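Local coordinates for kelch-like protein 7 (PDB 3II7) that is represented here by its Kelch-repeat domain and acts as the substrate-specific adapter of a CUL3-RBX1 E3 ubiquitin ligase that marks substrate proteins for degradation, at residues 11-16 / 244-249; 59-64 / 104-109; 196-201 / 221-226; 250-255 / 260-265. One frame throughout, in Å; residues are numbered along the deposited sequence. Where two conformers were deposited one is given.

Contact 1: 11-16 / 244-249; sequences HDYRIA and AAVGSI. With EDO (1,2-ethanediol), chain F.
Next to where Tyr13 meets Val246, Arg14 NH1 bonds to Asp12 OD1 at 2.7 Å in a salt bridge. The same NH1 also donates to Tyr13 O, reaching it from above the carbonyl plane. Both acceptors lie close to the guanidinium plane, which probably helps hold the group's rotation. The setting is a Kelch beta-propeller. Strand 13-16 belongs to the blade that strand 290-295 completes, and strand 244-246 opens the neighbouring blade. The two run antiparallel at 171°, with axes 8.2 Å apart and no hydrogen bonds across, so side chains alone join them. Ile15 touches both Ala244 and Val246. Its CG2 rests on Ala244 CB at 3.8 Å. The CG1-CD1 branch, beside the backbone N (chi1 -56°), touches Ala244 CB and also slides past Val246 CG2, with CG1 3.9 Å from it. An alanine at Ile15 would remove both branches and would probably open a gap beside Ala244 and Val246. At the more exposed end Tyr13 CB lies 4.0 Å from Val246 CG1, which meets the ring obliquely. A bound ethanediol, probably from the crystallisation liquor, takes a nearly straight bond at O2 from Ala245 N, 2.9 Å long.

Contact 2: 59-64 / 104-109; sequences YILGGS and IYTSGG
Apolar contacts carry the meeting of Tyr59 and Leu61 with Ile104 and Thr106. Ile104 lies over one face of the Tyr59 ring, with CG1 4.2 Å above the plane and offset toward the rim. Its CD1 comes to 4.0 Å from Tyr59 CD2. The other branch, CG2, turns to Leu61 CD2, also at 4.0 Å. Holding CG1 anti to the carbonyl carbon (chi1 -54°) lets Ile104 serve both neighbours. A glycine in place of Ile104 would probably leave that ring face and Leu61 CD2 without this cover. At the next pair Thr106 CG2 is 3.5 Å from Leu61 CD1. Polar bonds lead away from the contact. Thr106 OG1 bonds to Glu121 O and Arg92 NH2, which leaves its methyl to face Leu61. Gly62 O bonds to Arg46 and Gly108 O to Arg92. No hydrogen bond crosses between the strands. Their axes are 10.3 Å apart at 23°, in the same sense, and they belong to separate sheets. Each is the second strand of its blade and leads into a glycine pair, Gly62-Gly63 and Gly108-Gly109. This is the double glycine of the Kelch motif, and the arrangement is the packing of successive blades in a Kelch beta-propeller.

Contact 3: 196-201 / 221-226; sequences LVFVKD and YDIKLN. With EDO (1,2-ethanediol), chain F.
A single water, not a direct hydrogen bond, ties Asp201 to the 222-226 turn. The water donates to Asp201 O at 2.8 Å and accepts from Lys224 N at 3.0 Å. The backbones come near here, with Asp201 O 3.7 Å from Ile223 N. The direct side-chain contact is apolar. Phe198 CE1 touches Ile223 CD1 at 3.8 Å, and the two side chains cross at about a right angle. Phe198 swings its ring out with CG anti to the backbone N (chi1 175°), and this carries CE1 to Ile223. Val146 and Ala148 of the preceding blade also touch the ring. Phe198 N donates to O1 of a bound ethanediol, probably from the crystallisation liquor, at 2.9 Å. Strand 195-199 is the first strand of its propeller blade and strand 218-222 the third; strand 202-206 runs between them. The contact therefore reaches past the end of that middle strand.

The 222-226 turn has its own bonds. Asp222 OD1 accepts from Leu225 N at 3.0 Å, an Asx motif, and is met from above the carboxylate plane. Tyr221 OH donates to Asn226 OD1 at 2.6 Å; this oxygen also bonds to Cys185 N. Asp201 OD2 and Asp222 OD2 lie 6.3 Å apart. Their like charges probably repel mildly, and the salt bridge from Asp222 OD2 to Lys229 probably offsets this.

Contact 4: 250-255 / 260-265; sequences VYVLAG and GRLGHI
Leu262 is held by its backbone and then reaches back along strand 250-254 with its side chain. Its N donates to Gly255 O at 2.8 Å in a nearly straight bond of 170°. CB lies against the Gly255 backbone, 3.7 Å from Gly255 O. From there CG stands anti to the backbone N (chi1 -178°), which sends the chain toward Val252. At the tip, CD2 meets two atoms of that residue: Val252 CG1 at 3.8 Å and Val252 O at 3.7 Å. The Val252 and Leu262 side chains cross at about a right angle. Trp236, from a loop, also touches Leu262.

A water forms a second link beside the direct bond. It accepts from Gly255 N and donates to Leu262 O, so both residues are tied through two polar routes.

Further along, Ile265 and Leu253 lie side by side and point the same way, with Leu253 CD2 3.6 Å from Ile265 CG2. Ile265 CA makes a CA-H...O contact of 3.4 Å to Val252 O. Val252 also pairs with Leu266 through the backbone, where the regular strand pairing takes over.

On its other side, strand 249-254 carries a classic beta bulge, Leu253 and Ala254 both facing Lys242. The whole is the loop end of the beta hairpin of strands 249-254 and 264-269, the second and third strands of a four-stranded Kelch propeller blade.

In the fold
Contacts 1, 3 and 4 form one patch across three successive blades. Strand 242-246 of contact 1 and strand 249-254 of contact 4 are neighbours in one sheet, where Ala244 O and Tyr251 N, 2.8 Å apart, probably hydrogen-bond. Ile15 CG2 also packs on Leu253 CD1 at 3.5 Å. Contact 3 reaches contact 1 through Val199 CG2 and Ala245 CB, 3.6 Å apart, and contact 4 through Val197 CG2 and Val250 CG2 at 3.9 Å. The ethanediol lies between contacts 1 and 3, bonded to the backbone N of Phe198 and of Ala245. Contact 2 stands apart, across the chain's centre from contacts 1 and 4. Its centre is about 22 Å from that of contact 1.

Contact 1: 11-16 / 244-249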
loop_
_atom_site.group_PDB
_atom_site.type_symbol
_atom_site.label_atom_id
_atom_site.label_comp_id
_atom_site.label_asym_id
_atom_site.label_seq_id
_atom_site.Cartn_x
_atom_site.Cartn_y
_atom_site.Cartn_z
ATOM N N HIS A 11 -3.688 -21.224 -7.829
ATOM C CA HIS A 11 -3.861 -19.859 -7.303
ATOM C C HIS A 11 -5.208 -19.270 -7.719
ATOM O O HIS A 11 -5.768 -19.634 -8.762
ATOM C CB HIS A 11 -2.730 -18.939 -7.778
ATOM C CG HIS A 11 -1.374 -19.334 -7.271
ATOM N ND1 HIS A 11 -0.790 -18.744 -6.170
ATOM C CD2 HIS A 11 -0.492 -20.263 -7.713
ATOM C CE1 HIS A 11 0.393 -19.291 -5.956
ATOM N NE2 HIS A 11 0.598 -20.217 -6.879
ATOM N N ASP A 12 -5.724 -18.362 -6.899
ATOM C CA ASP A 12 -7.024 -17.769 -7.129
ATOM C C ASP A 12 -7.044 -16.377 -6.504
ATOM O O ASP A 12 -7.455 -16.216 -5.347
ATOM C CB ASP A 12 -8.118 -18.643 -6.508
ATOM C CG ASP A 12 -9.504 -18.344 -7.060
ATOM O OD1 ASP A 12 -9.650 -17.369 -7.829
ATOM O OD2 ASP A 12 -10.450 -19.087 -6.726
ATOM N N TYR A 13 -6.619 -15.388 -7.284
ATOM C CA TYR A 13 -6.350 -14.055 -6.756
ATOM C C TYR A 13 -7.595 -13.180 -6.698
ATOM O O TYR A 13 -8.490 -13.256 -7.550
ATOM C CB TYR A 13 -5.291 -13.334 -7.591
ATOM C CG TYR A 13 -3.952 -14.005 -7.597
ATOM C CD1 TYR A 13 -3.440 -14.590 -8.753
ATOM C CD2 TYR A 13 -3.192 -14.079 -6.426
ATOM C CE1 TYR A 13 -2.193 -15.219 -8.742
ATOM C CE2 TYR A 13 -1.958 -14.698 -6.408
ATOM C CZ TYR A 13 -1.462 -15.263 -7.562
ATOM O OH TYR A 13 -0.234 -15.881 -7.525
ATOM N N ARG A 14 -7.633 -12.357 -5.671
ATOM C CA ARG A 14 -8.632 -11.294 -5.513
ATOM C C ARG A 14 -7.888 -10.101 -5.012
ATOM O O ARG A 14 -6.798 -10.240 -4.414
ATOM C CB ARG A 14 -9.695 -11.643 -4.470
ATOM C CG ARG A 14 -10.584 -12.839 -4.768
ATOM C CD ARG A 14 -11.582 -12.592 -5.881
ATOM N NE ARG A 14 -12.536 -13.705 -5.950
ATOM C CZ ARG A 14 -12.255 -14.922 -6.434
ATOM N NH1 ARG A 14 -11.047 -15.217 -6.913
ATOM N NH2 ARG A 14 -13.191 -15.858 -6.432
ATOM N N ILE A 15 -8.465 -8.925 -5.233
ATOM C CA ILE A 15 -8.001 -7.698 -4.610
ATOM C C ILE A 15 -9.014 -7.343 -3.519
ATOM O O ILE A 15 -10.208 -7.179 -3.800
ATOM C CB ILE A 15 -7.840 -6.572 -5.627
ATOM C CG1 ILE A 15 -6.889 -7.006 -6.749
ATOM C CG2 ILE A 15 -7.325 -5.297 -4.895
ATOM C CD1 ILE A 15 -6.765 -6.057 -7.939
ATOM N N ALA A 16 -8.552 -7.292 -2.283
ATOM C CA ALA A 16 -9.429 -7.071 -1.123
ATOM C C ALA A 16 -9.324 -5.633 -0.677
ATOM O O ALA A 16 -8.229 -5.093 -0.528
ATOM C CB ALA A 16 -9.045 -7.982 -0.003
ATOM N N ALA A 244 -3.514 -2.146 -7.083
ATOM C CA ALA A 244 -2.939 -3.472 -6.915
ATOM C C ALA A 244 -2.751 -4.130 -8.264
ATOM O O ALA A 244 -3.531 -3.898 -9.173
ATOM C CB ALA A 244 -3.856 -4.366 -6.014
ATOM N N ALA A 245 -1.738 -4.984 -8.376
ATOM C CA ALA A 245 -1.475 -5.689 -9.604
ATOM C C ALA A 245 -1.782 -7.167 -9.471
ATOM O O ALA A 245 -1.472 -7.802 -8.428
ATOM C CB ALA A 245 0.001 -5.497 -10.032
ATOM N N VAL A 246 -2.430 -7.716 -10.513
ATOM C CA VAL A 246 -2.642 -9.146 -10.640
ATOM C C VAL A 246 -2.190 -9.511 -12.048
ATOM O O VAL A 246 -2.696 -8.948 -13.049
ATOM C CB VAL A 246 -4.082 -9.562 -10.440
ATOM C CG1 VAL A 246 -4.251 -11.090 -10.682
ATOM C CG2 VAL A 246 -4.561 -9.208 -9.036
ATOM N N GLY A 247 -1.238 -10.415 -12.130
ATOM C CA GLY A 247 -0.656 -10.760 -13.406
ATOM C C GLY A 247 0.031 -9.538 -13.991
ATOM O O GLY A 247 0.814 -8.831 -13.287
ATOM N N SER A 248 -0.259 -9.278 -15.267
ATOM C CA SER A 248 0.390 -8.184 -15.965
ATOM C C SER A 248 -0.432 -6.881 -15.891
ATOM O O SER A 248 -0.038 -5.873 -16.461
ATOM C CB SER A 248 0.643 -8.549 -17.411
ATOM O OG SER A 248 -0.556 -8.888 -18.066
ATOM N N ILE A 249 -1.572 -6.900 -15.194
ATOM C CA ILE A 249 -2.461 -5.727 -15.139
ATOM C C ILE A 249 -2.412 -5.028 -13.783
ATOM O O ILE A 249 -2.469 -5.693 -12.725
ATOM C CB ILE A 249 -3.941 -6.087 -15.427
ATOM C CG1 ILE A 249 -4.051 -6.914 -16.686
ATOM C CG2 ILE A 249 -4.820 -4.810 -15.489
ATOM C CD1 ILE A 249 -3.530 -6.215 -17.980
HETATM C C1 EDO F . 2.265 -6.405 -6.547
HETATM O O1 EDO F . 3.074 -5.619 -5.617
HETATM C C2 EDO F . 0.830 -6.565 -6.042
HETATM O O2 EDO F . 0.063 -5.346 -6.126
#

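Contact 2: 59-64 / 104-109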
loop_
_atom_site.group_PDB
_atom_site.type_symbol
_atom_site.label_atom_id
_atom_site.label_comp_id
_atom_site.label_asym_id
_atom_site.label_seq_id
_atom_site.Cartn_x
_atom_site.Cartn_y
_atom_site.Cartn_z
ATOM N N TYR A 59 -3.585 -8.884 7.437
ATOM C CA TYR A 59 -3.286 -8.187 8.696
ATOM C C TYR A 59 -3.567 -6.714 8.518
ATOM O O TYR A 59 -3.070 -6.078 7.537
ATOM C CB TYR A 59 -1.817 -8.374 9.078
ATOM C CG TYR A 59 -1.455 -9.810 9.337
ATOM C CD1 TYR A 59 -1.466 -10.330 10.628
ATOM C CD2 TYR A 59 -1.111 -10.642 8.304
ATOM C CE1 TYR A 59 -1.138 -11.651 10.868
ATOM C CE2 TYR A 59 -0.753 -11.967 8.522
ATOM C CZ TYR A 59 -0.776 -12.475 9.808
ATOM O OH TYR A 59 -0.451 -13.778 10.028
ATOM N N ILE A 60 -4.365 -6.165 9.437
ATOM C CA ILE A 60 -4.686 -4.735 9.458
ATOM C C ILE A 60 -4.043 -4.160 10.702
ATOM O O ILE A 60 -4.306 -4.632 11.838
ATOM C CB ILE A 60 -6.188 -4.505 9.471
ATOM C CG1 ILE A 60 -6.783 -4.974 8.142
ATOM C CG2 ILE A 60 -6.525 -2.972 9.689
ATOM C CD1 ILE A 60 -8.263 -4.928 8.061
ATOM N N LEU A 61 -3.158 -3.193 10.503
ATOM C CA LEU A 61 -2.324 -2.705 11.606
ATOM C C LEU A 61 -2.088 -1.194 11.535
ATOM O O LEU A 61 -2.208 -0.577 10.469
ATOM C CB LEU A 61 -1.009 -3.514 11.651
ATOM C CG LEU A 61 -0.168 -3.519 10.379
ATOM C CD1 LEU A 61 0.688 -2.267 10.292
ATOM C CD2 LEU A 61 0.689 -4.773 10.336
ATOM N N GLY A 62 -1.782 -0.602 12.698
ATOM C CA GLY A 62 -1.543 0.824 12.789
ATOM C C GLY A 62 -2.813 1.640 12.671
ATOM O O GLY A 62 -3.951 1.105 12.747
ATOM N N GLY A 63 -2.638 2.942 12.502
ATOM C CA GLY A 63 -3.746 3.834 12.401
ATOM C C GLY A 63 -4.373 4.192 13.733
ATOM O O GLY A 63 -3.904 3.794 14.818
ATOM N N SER A 64 -5.446 4.950 13.644
ATOM C CA SER A 64 -6.081 5.512 14.827
ATOM C C SER A 64 -7.578 5.627 14.653
ATOM O O SER A 64 -8.096 5.570 13.536
ATOM C CB SER A 64 -5.498 6.895 15.108
ATOM O OG SER A 64 -5.635 7.767 13.976
ATOM N N ILE A 104 5.929 -9.985 8.679
ATOM C CA ILE A 104 5.207 -8.771 8.309
ATOM C C ILE A 104 6.032 -7.572 8.733
ATOM O O ILE A 104 6.251 -7.367 9.923
ATOM C CB ILE A 104 3.840 -8.680 9.031
ATOM C CG1 ILE A 104 2.995 -9.945 8.807
ATOM C CG2 ILE A 104 3.112 -7.440 8.605
ATOM C CD1 ILE A 104 2.830 -10.355 7.425
ATOM N N TYR A 105 6.449 -6.765 7.768
ATOM C CA TYR A 105 7.240 -5.576 8.024
ATOM C C TYR A 105 6.375 -4.326 8.030
ATOM O O TYR A 105 5.424 -4.204 7.247
ATOM C CB TYR A 105 8.359 -5.426 6.984
ATOM C CG TYR A 105 9.376 -6.543 7.002
ATOM C CD1 TYR A 105 10.562 -6.417 7.704
ATOM C CD2 TYR A 105 9.155 -7.722 6.293
ATOM C CE1 TYR A 105 11.497 -7.428 7.729
ATOM C CE2 TYR A 105 10.108 -8.759 6.309
ATOM C CZ TYR A 105 11.272 -8.587 7.036
ATOM O OH TYR A 105 12.213 -9.590 7.058
ATOM N N THR A 106 6.696 -3.435 8.960
ATOM C CA THR A 106 6.019 -2.131 9.087
ATOM C C THR A 106 7.054 -1.054 9.141
ATOM O O THR A 106 8.043 -1.183 9.859
ATOM C CB THR A 106 5.082 -2.086 10.332
ATOM O OG1 THR A 106 5.834 -2.184 11.532
ATOM C CG2 THR A 106 4.058 -3.246 10.282
ATOM N N SER A 107 6.848 0.022 8.374
ATOM C CA SER A 107 7.831 1.113 8.282
ATOM C C SER A 107 7.230 2.478 8.350
ATOM O O SER A 107 6.158 2.747 7.820
ATOM C CB SER A 107 8.625 1.031 6.957
ATOM O OG SER A 107 7.753 1.250 5.845
ATOM N N GLY A 108 7.977 3.370 8.994
ATOM C CA GLY A 108 7.646 4.765 9.003
ATOM C C GLY A 108 6.350 5.074 9.696
ATOM O O GLY A 108 5.937 4.370 10.646
ATOM N N GLY A 109 5.710 6.149 9.237
ATOM C CA GLY A 109 4.486 6.641 9.880
ATOM C C GLY A 109 4.784 7.736 10.874
ATOM O O GLY A 109 5.909 8.172 10.994
#

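Contact 3: 196-201 / 221-226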
loop_
_atom_site.group_PDB
_atom_site.type_symbol
_atom_site.label_atom_id
_atom_site.label_comp_id
_atom_site.label_asym_id
_atom_site.label_seq_id
_atom_site.Cartn_x
_atom_site.Cartn_y
_atom_site.Cartn_z
ATOM N N LEU A 196 2.076 1.475 -5.370
ATOM C CA LEU A 196 3.443 0.924 -5.485
ATOM C C LEU A 196 3.283 -0.562 -5.597
ATOM O O LEU A 196 2.866 -1.243 -4.623
ATOM C CB LEU A 196 4.339 1.302 -4.291
ATOM C CG LEU A 196 5.838 1.095 -4.567
ATOM C CD1 LEU A 196 6.337 2.118 -5.666
ATOM C CD2 LEU A 196 6.677 1.171 -3.279
ATOM N N VAL A 197 3.559 -1.065 -6.805
ATOM C CA VAL A 197 3.304 -2.457 -7.140
ATOM C C VAL A 197 4.423 -3.055 -7.931
ATOM O O VAL A 197 4.981 -2.415 -8.829
ATOM C CB VAL A 197 1.943 -2.625 -7.889
ATOM C CG1 VAL A 197 0.780 -2.160 -7.003
ATOM C CG2 VAL A 197 1.954 -1.861 -9.234
ATOM N N PHE A 198 4.717 -4.312 -7.629
ATOM C CA PHE A 198 5.772 -5.076 -8.316
ATOM C C PHE A 198 5.131 -5.958 -9.401
ATOM O O PHE A 198 4.241 -6.781 -9.101
ATOM C CB PHE A 198 6.483 -5.958 -7.305
ATOM C CG PHE A 198 7.507 -6.888 -7.901
ATOM C CD1 PHE A 198 8.492 -6.408 -8.746
ATOM C CD2 PHE A 198 7.498 -8.236 -7.585
ATOM C CE1 PHE A 198 9.448 -7.251 -9.269
ATOM C CE2 PHE A 198 8.454 -9.080 -8.102
ATOM C CZ PHE A 198 9.426 -8.588 -8.954
ATOM N N VAL A 199 5.574 -5.766 -10.647
ATOM C CA VAL A 199 5.130 -6.583 -11.763
ATOM C C VAL A 199 6.342 -7.017 -12.550
ATOM O O VAL A 199 7.003 -6.194 -13.198
ATOM C CB VAL A 199 4.176 -5.860 -12.694
ATOM C CG1 VAL A 199 3.606 -6.862 -13.721
ATOM C CG2 VAL A 199 3.059 -5.199 -11.934
ATOM N N LYS A 200 6.620 -8.330 -12.467
ATOM C CA LYS A 200 7.674 -9.022 -13.253
ATOM C C LYS A 200 9.093 -8.665 -12.783
ATOM O O LYS A 200 9.765 -9.474 -12.138
ATOM C CB LYS A 200 7.521 -8.787 -14.764
ATOM C CG LYS A 200 8.504 -9.597 -15.623
ATOM C CD LYS A 200 8.738 -8.953 -16.989
ATOM C CE LYS A 200 7.509 -8.987 -17.872
ATOM N NZ LYS A 200 7.750 -8.214 -19.162
ATOM N N ASP A 201 9.572 -7.498 -13.174
ATOM C CA ASP A 201 10.942 -7.099 -12.895
ATOM C C ASP A 201 11.018 -5.600 -12.689
ATOM O O ASP A 201 12.118 -4.994 -12.759
ATOM C CB ASP A 201 11.864 -7.534 -14.063
ATOM C CG ASP A 201 11.407 -6.987 -15.426
ATOM O OD1 ASP A 201 10.372 -6.284 -15.483
ATOM O OD2 ASP A 201 12.060 -7.277 -16.445
ATOM N N TYR A 221 10.473 1.552 -11.539
ATOM C CA TYR A 221 11.846 1.316 -11.147
ATOM C C TYR A 221 12.328 0.053 -11.815
ATOM O O TYR A 221 11.766 -1.025 -11.600
ATOM C CB TYR A 221 11.945 1.155 -9.642
ATOM C CG TYR A 221 13.371 0.937 -9.157
ATOM C CD1 TYR A 221 14.334 1.922 -9.329
ATOM C CD2 TYR A 221 13.736 -0.264 -8.547
ATOM C CE1 TYR A 221 15.621 1.733 -8.912
ATOM C CE2 TYR A 221 15.040 -0.476 -8.104
ATOM C CZ TYR A 221 15.981 0.504 -8.304
ATOM O OH TYR A 221 17.262 0.293 -7.864
ATOM N N ASP A 222 13.364 0.199 -12.635
ATOM C CA ASP A 222 14.035 -0.926 -13.269
ATOM C C ASP A 222 15.030 -1.477 -12.275
ATOM O O ASP A 222 16.072 -0.860 -11.987
ATOM C CB ASP A 222 14.724 -0.455 -14.552
ATOM C CG ASP A 222 15.209 -1.608 -15.400
ATOM O OD1 ASP A 222 15.898 -2.484 -14.864
ATOM O OD2 ASP A 222 14.875 -1.631 -16.605
ATOM N N ILE A 223 14.693 -2.608 -11.686
ATOM C CA ILE A 223 15.528 -3.197 -10.640
ATOM C C ILE A 223 16.933 -3.499 -11.130
ATOM O O ILE A 223 17.898 -3.245 -10.437
ATOM C CB ILE A 223 14.819 -4.452 -10.059
ATOM C CG1 ILE A 223 13.545 -4.045 -9.335
ATOM C CG2 ILE A 223 15.743 -5.255 -9.091
ATOM C CD1 ILE A 223 12.639 -5.246 -8.905
ATOM N N LYS A 224 17.052 -4.036 -12.343
ATOM C CA LYS A 224 18.344 -4.350 -12.932
ATOM C C LYS A 224 19.207 -3.142 -13.229
ATOM O O LYS A 224 20.419 -3.193 -12.983
ATOM C CB LYS A 224 18.122 -5.198 -14.215
ATOM C CG LYS A 224 19.369 -5.696 -14.919
ATOM C CD LYS A 224 20.282 -6.545 -14.016
ATOM C CE LYS A 224 20.983 -7.681 -14.817
ATOM N NZ LYS A 224 20.098 -8.922 -14.948
ATOM N N LEU A 225 18.604 -2.052 -13.746
ATOM C CA LEU A 225 19.370 -0.867 -14.155
ATOM C C LEU A 225 19.520 0.185 -13.024
ATOM O O LEU A 225 20.331 1.108 -13.154
ATOM C CB LEU A 225 18.722 -0.189 -15.367
ATOM C CG LEU A 225 18.708 -0.999 -16.673
ATOM C CD1 LEU A 225 17.951 -0.232 -17.753
ATOM C CD2 LEU A 225 20.106 -1.340 -17.127
ATOM N N ASN A 226 18.736 0.056 -11.943
ATOM C CA ASN A 226 18.690 1.053 -10.885
ATOM C C ASN A 226 18.366 2.440 -11.476
ATOM O O ASN A 226 19.108 3.412 -11.287
ATOM C CB ASN A 226 19.985 1.064 -10.038
ATOM C CG ASN A 226 19.945 2.095 -8.895
ATOM O OD1 ASN A 226 18.916 2.283 -8.202
ATOM N ND2 ASN A 226 21.073 2.760 -8.686
HETATM C C1 EDO F . 2.265 -6.405 -6.547
HETATM O O1 EDO F . 3.074 -5.619 -5.617
HETATM C C2 EDO F . 0.830 -6.565 -6.042
HETATM O O2 EDO F . 0.063 -5.346 -6.126
HETATM O O HOH W 1 14.718 -5.335 -13.597
#

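Contact 4: 250-255 / 260-265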
loop_
_atom_site.group_PDB
_atom_site.type_symbol
_atom_site.label_atom_id
_atom_site.label_comp_id
_atom_site.label_asym_id
_atom_site.label_seq_id
_atom_site.Cartn_x
_atom_site.Cartn_y
_atom_site.Cartn_z
ATOM N N VAL A 250 -2.298 -3.701 -13.814
ATOM C CA VAL A 250 -2.408 -2.883 -12.605
ATOM C C VAL A 250 -3.800 -2.276 -12.552
ATOM O O VAL A 250 -4.247 -1.655 -13.517
ATOM C CB VAL A 250 -1.379 -1.752 -12.549
ATOM C CG1 VAL A 250 -1.570 -0.930 -11.231
ATOM C CG2 VAL A 250 0.066 -2.337 -12.664
ATOM N N TYR A 251 -4.478 -2.469 -11.417
ATOM C CA TYR A 251 -5.856 -2.002 -11.215
ATOM C C TYR A 251 -5.854 -0.863 -10.228
ATOM O O TYR A 251 -5.308 -1.007 -9.138
ATOM C CB TYR A 251 -6.758 -3.142 -10.682
ATOM C CG TYR A 251 -6.839 -4.314 -11.603
ATOM C CD1 TYR A 251 -7.844 -4.414 -12.559
ATOM C CD2 TYR A 251 -5.885 -5.318 -11.554
ATOM C CE1 TYR A 251 -7.901 -5.505 -13.447
ATOM C CE2 TYR A 251 -5.940 -6.410 -12.424
ATOM C CZ TYR A 251 -6.936 -6.493 -13.370
ATOM O OH TYR A 251 -6.965 -7.554 -14.248
ATOM N N VAL A 252 -6.437 0.267 -10.613
ATOM C CA VAL A 252 -6.689 1.393 -9.683
ATOM C C VAL A 252 -8.185 1.313 -9.366
ATOM O O VAL A 252 -9.051 1.560 -10.233
ATOM C CB VAL A 252 -6.335 2.740 -10.266
ATOM C CG1 VAL A 252 -6.560 3.856 -9.240
ATOM C CG2 VAL A 252 -4.850 2.747 -10.775
ATOM N N LEU A 253 -8.480 0.944 -8.121
ATOM C CA LEU A 253 -9.818 0.572 -7.733
ATOM C C LEU A 253 -10.508 1.646 -6.903
ATOM O O LEU A 253 -11.703 1.564 -6.679
ATOM C CB LEU A 253 -9.808 -0.749 -6.963
ATOM C CG LEU A 253 -9.346 -1.975 -7.717
ATOM C CD1 LEU A 253 -9.433 -3.203 -6.797
ATOM C CD2 LEU A 253 -10.163 -2.184 -8.987
ATOM N N ALA A 254 -9.732 2.602 -6.404
ATOM C CA ALA A 254 -10.291 3.764 -5.687
ATOM C C ALA A 254 -9.280 4.898 -5.717
ATOM O O ALA A 254 -8.112 4.691 -5.949
ATOM C CB ALA A 254 -10.631 3.384 -4.219
ATOM N N GLY A 255 -9.748 6.095 -5.486
ATOM C CA GLY A 255 -8.857 7.240 -5.346
ATOM C C GLY A 255 -9.625 8.499 -5.025
ATOM O O GLY A 255 -10.765 8.674 -5.450
ATOM N N GLY A 260 -13.762 15.357 -5.604
ATOM C CA GLY A 260 -14.533 14.116 -5.553
ATOM C C GLY A 260 -13.642 12.889 -5.534
ATOM O O GLY A 260 -12.508 12.921 -4.997
ATOM N N ARG A 261 -14.132 11.806 -6.123
ATOM C CA ARG A 261 -13.407 10.546 -6.111
ATOM C C ARG A 261 -13.358 9.934 -7.495
ATOM O O ARG A 261 -14.128 10.314 -8.411
ATOM C CB ARG A 261 -14.072 9.590 -5.134
ATOM C CG ARG A 261 -15.493 9.136 -5.548
ATOM C CD ARG A 261 -16.154 8.270 -4.494
ATOM N NE ARG A 261 -17.452 7.829 -4.996
ATOM C CZ ARG A 261 -18.534 7.608 -4.269
ATOM N NH1 ARG A 261 -18.530 7.791 -2.971
ATOM N NH2 ARG A 261 -19.648 7.205 -4.875
ATOM N N LEU A 262 -12.470 8.970 -7.653
ATOM C CA LEU A 262 -12.456 8.132 -8.817
ATOM C C LEU A 262 -13.791 7.421 -8.931
ATOM O O LEU A 262 -14.294 6.843 -7.951
ATOM C CB LEU A 262 -11.329 7.108 -8.732
ATOM C CG LEU A 262 -11.138 6.165 -9.911
ATOM C CD1 LEU A 262 -10.618 6.922 -11.153
ATOM C CD2 LEU A 262 -10.168 5.006 -9.550
ATOM N N GLY A 263 -14.394 7.512 -10.114
ATOM C CA GLY A 263 -15.732 6.991 -10.300
ATOM C C GLY A 263 -15.797 5.581 -10.866
ATOM O O GLY A 263 -16.695 4.806 -10.509
ATOM N N HIS A 264 -14.895 5.281 -11.806
ATOM C CA HIS A 264 -14.807 3.966 -12.455
ATOM C C HIS A 264 -13.381 3.498 -12.425
ATOM O O HIS A 264 -12.468 4.304 -12.437
ATOM C CB HIS A 264 -15.311 4.030 -13.888
ATOM C CG HIS A 264 -16.788 4.171 -13.977
ATOM N ND1 HIS A 264 -17.414 5.394 -13.848
ATOM C CD2 HIS A 264 -17.775 3.246 -14.093
ATOM C CE1 HIS A 264 -18.729 5.218 -13.923
ATOM N NE2 HIS A 264 -18.972 3.922 -14.061
ATOM N N ILE A 265 -13.176 2.186 -12.374
ATOM C CA ILE A 265 -11.837 1.662 -12.200
ATOM C C ILE A 265 -10.959 1.958 -13.407
ATOM O O ILE A 265 -11.447 2.113 -14.538
ATOM C CB ILE A 265 -11.812 0.120 -11.858
ATOM C CG1 ILE A 265 -12.212 -0.726 -13.051
ATOM C CG2 ILE A 265 -12.732 -0.205 -10.646
ATOM C CD1 ILE A 265 -11.888 -2.204 -12.892
HETATM O O HOH W 2 -12.875 5.882 -5.578
#